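Local coordinates for acetyl-CoA C-acetyltransferase (Syntrophomonas wolfei subsp. wolfei, PDB 7N7Z) that catalyses the thiolase reaction, transferring an acetyl group between acetyl-CoA molecules to form acetoacetyl-CoA, or the reverse cleavage, at the interface of chains A and B. Coordinates in Å, arbitrary orientation; residue numbers count along the deposited sequence, not the author numbering. Chains: chain A/B, Acetyl-CoA C-acetyltransferase.

The interface of chains A and B. Residues chain A 136-141; chain B 21, 127, 143, 145.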
ATOM      1  N   TYR A 136       4.633  -4.449   9.372  1.00 31.53           N
ATOM      2  CA  TYR A 136       5.750  -3.523   9.506  1.00 32.17           C
ATOM      3  C   TYR A 136       6.095  -3.243  10.963  1.00 36.41           C
ATOM      4  O   TYR A 136       7.206  -2.780  11.246  1.00 31.85           O
ATOM      5  CB  TYR A 136       5.430  -2.215   8.780  1.00 32.95           C
ATOM      6  CG  TYR A 136       5.221  -2.392   7.290  1.00 32.31           C
ATOM      7  CD1 TYR A 136       4.048  -2.946   6.794  1.00 29.93           C
ATOM      8  CD2 TYR A 136       6.200  -2.010   6.380  1.00 34.41           C
ATOM      9  CE1 TYR A 136       3.854  -3.114   5.436  1.00 35.90           C
ATOM     10  CE2 TYR A 136       6.014  -2.174   5.020  1.00 33.20           C
ATOM     11  CZ  TYR A 136       4.840  -2.728   4.554  1.00 34.22           C
ATOM     12  OH  TYR A 136       4.647  -2.897   3.203  1.00 36.84           O
ATOM     13  N   ARG A 137       5.172  -3.518  11.887  1.00 36.78           N
ATOM     14  CA  ARG A 137       5.417  -3.378  13.318  1.00 38.03           C
ATOM     15  C   ARG A 137       5.678  -1.927  13.705  1.00 37.41           C
ATOM     16  O   ARG A 137       4.916  -1.343  14.482  1.00 38.93           O
ATOM     17  CB  ARG A 137       6.590  -4.264  13.749  1.00 39.41           C
ATOM     18  CG  ARG A 137       6.182  -5.673  14.164  1.00 44.43           C
ATOM     19  CD  ARG A 137       5.350  -6.366  13.088  1.00 45.26           C
ATOM     20  NE  ARG A 137       4.889  -7.684  13.509  1.00 48.99           N
ATOM     21  CZ  ARG A 137       3.971  -7.895  14.444  1.00 54.86           C
ATOM     22  NH1 ARG A 137       3.391  -6.892  15.084  1.00 47.82           N
ATOM     23  NH2 ARG A 137       3.626  -9.144  14.745  1.00 59.17           N
ATOM     24  N   MET A 138       6.750  -1.341  13.180  1.00 33.68           N
ATOM     25  CA  MET A 138       7.079   0.046  13.477  1.00 35.54           C
ATOM     26  C   MET A 138       8.129   0.518  12.485  1.00 37.40           C
ATOM     27  O   MET A 138       9.040  -0.237  12.138  1.00 33.91           O
ATOM     28  CB  MET A 138       7.599   0.202  14.912  1.00 36.96           C
ATOM     29  CG  MET A 138       7.932   1.636  15.295  1.00 39.30           C
ATOM     30  SD  MET A 138       7.818   1.923  17.070  1.00 46.40           S
ATOM     31  CE  MET A 138       9.294   2.897  17.355  1.00 45.87           C
ATOM     32  N   GLY A 139       7.994   1.755  12.037  1.00 33.05           N
ATOM     33  CA  GLY A 139       8.946   2.318  11.102  1.00 36.54           C
ATOM     34  C   GLY A 139       8.465   2.229   9.666  1.00 33.73           C
ATOM     35  O   GLY A 139       7.675   1.354   9.293  1.00 31.57           O
ATOM     36  N   ASP A 140       8.961   3.146   8.839  1.00 36.22           N
ATOM     37  CA  ASP A 140       8.549   3.212   7.447  1.00 35.01           C
ATOM     38  C   ASP A 140       8.958   1.946   6.700  1.00 30.06           C
ATOM     39  O   ASP A 140       9.861   1.211   7.107  1.00 31.23           O
ATOM     40  CB  ASP A 140       9.169   4.432   6.766  1.00 33.76           C
ATOM     41  CG  ASP A 140       8.446   5.719   7.101  1.00 38.86           C
ATOM     42  OD1 ASP A 140       8.640   6.715   6.371  1.00 40.55           O
ATOM     43  OD2 ASP A 140       7.684   5.736   8.091  1.00 38.52           O
ATOM     44  N   GLY A 141       8.273   1.698   5.586  1.00 34.47           N
ATOM     45  CA  GLY A 141       8.607   0.595   4.708  1.00 34.83           C
ATOM     46  C   GLY A 141       8.738   1.044   3.267  1.00 37.29           C
ATOM     47  O   GLY A 141       8.735   2.247   2.985  1.00 35.85           O
TER
ATOM     48  N   TYR B  21       1.967  -1.047  23.714  1.00 34.06           N
ATOM     49  CA  TYR B  21       1.970  -1.010  22.258  1.00 35.39           C
ATOM     50  C   TYR B  21       1.777  -2.414  21.710  1.00 33.63           C
ATOM     51  O   TYR B  21       2.604  -3.300  21.943  1.00 33.43           O
ATOM     52  CB  TYR B  21       3.286  -0.417  21.754  1.00 36.27           C
ATOM     53  CG  TYR B  21       3.399  -0.320  20.248  1.00 36.14           C
ATOM     54  CD1 TYR B  21       2.417   0.309  19.496  1.00 35.14           C
ATOM     55  CD2 TYR B  21       4.497  -0.848  19.582  1.00 37.34           C
ATOM     56  CE1 TYR B  21       2.521   0.404  18.125  1.00 35.62           C
ATOM     57  CE2 TYR B  21       4.610  -0.757  18.208  1.00 36.24           C
ATOM     58  CZ  TYR B  21       3.621  -0.129  17.485  1.00 36.84           C
ATOM     59  OH  TYR B  21       3.733  -0.037  16.116  1.00 38.43           O
ATOM     60  N   TYR B 127      -0.868   2.874   8.445  1.00 29.07           N
ATOM     61  CA  TYR B 127       0.215   3.325   7.585  1.00 26.94           C
ATOM     62  C   TYR B 127      -0.376   4.112   6.421  1.00 26.75           C
ATOM     63  O   TYR B 127      -1.531   3.906   6.037  1.00 25.67           O
ATOM     64  CB  TYR B 127       1.034   2.142   7.063  1.00 28.33           C
ATOM     65  CG  TYR B 127       2.134   1.686   7.998  1.00 29.26           C
ATOM     66  CD1 TYR B 127       1.851   1.285   9.299  1.00 29.10           C
ATOM     67  CD2 TYR B 127       3.457   1.654   7.579  1.00 29.85           C
ATOM     68  CE1 TYR B 127       2.859   0.867  10.153  1.00 29.72           C
ATOM     69  CE2 TYR B 127       4.469   1.238   8.424  1.00 31.59           C
ATOM     70  CZ  TYR B 127       4.167   0.847   9.707  1.00 31.95           C
ATOM     71  OH  TYR B 127       5.179   0.434  10.544  1.00 31.93           O
ATOM     72  N   VAL B 143       6.054   3.491   2.248  1.00 36.23           N
ATOM     73  CA  VAL B 143       4.846   3.251   3.030  1.00 34.13           C
ATOM     74  C   VAL B 143       5.163   3.703   4.452  1.00 35.14           C
ATOM     75  O   VAL B 143       6.003   3.108   5.134  1.00 33.57           O
ATOM     76  CB  VAL B 143       4.401   1.784   2.966  1.00 34.54           C
ATOM     77  CG1 VAL B 143       5.550   0.828   3.273  1.00 35.27           C
ATOM     78  CG2 VAL B 143       3.226   1.537   3.903  1.00 36.49           C
ATOM     79  N   ASP B 145       4.946   4.943   8.393  1.00 32.12           N
ATOM     80  CA  ASP B 145       4.366   4.743   9.715  1.00 34.18           C
ATOM     81  C   ASP B 145       3.878   6.095  10.223  1.00 30.91           C
ATOM     82  O   ASP B 145       4.682   6.947  10.614  1.00 30.86           O
ATOM     83  CB  ASP B 145       5.394   4.128  10.661  1.00 30.79           C
ATOM     84  CG  ASP B 145       4.799   3.759  12.006  1.00 33.12           C
ATOM     85  OD1 ASP B 145       3.704   4.263  12.329  1.00 30.84           O
ATOM     86  OD2 ASP B 145       5.425   2.966  12.738  1.00 30.29           O
TER
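B:Tyr127 points its phenol tip at the loop of chain A, where OH donates to the carbonyl O of A:Gly139 at 2.9 Å, tilted 34° from the carbonyl plane. The same end of the ring lies against A:Tyr136, whose CB sits 3.4 Å from B:Tyr127 CZ; the two side chains cross obliquely. With CG anti to its carbonyl carbon (chi1 -62°), A:Tyr136 sends its ring on toward B:Val143, meeting CG1 tip to tip through CE2. Behind B:Tyr127, CA of B:Asp145 stands 3.7 Å above the ring centre and backs one face. An alanine in place of B:Tyr127 would probably leave the A:Gly139 carbonyl without this donor and open a gap between A:Tyr136 and B:Asp145.

B:Asp145 works from both ends: its carboxylate OD2, through the anti lone pair, takes the N-H of A:Gly139 at 2.9 Å, while its own backbone N reaches A:Asp140 OD2 from above that carboxylate's plane. Each bond pairs an acid with a backbone N-H, which probably eases the nearness of two like charges. A:Gly141 and B:Val143 form an antiparallel bridge, A:Gly141 N donating to B:Val143 O at 2.7 Å. Farther along, the phenol of B:Tyr21 is directed at the carbonyl of A:Arg137, although their modelled separation is doubtfully short. Repeated by two-fold symmetry, this patch, its centre about 34 Å from A:Cys92, joins protruding loops and strands of two subunits and probably helps hold the thiolase tetramer together.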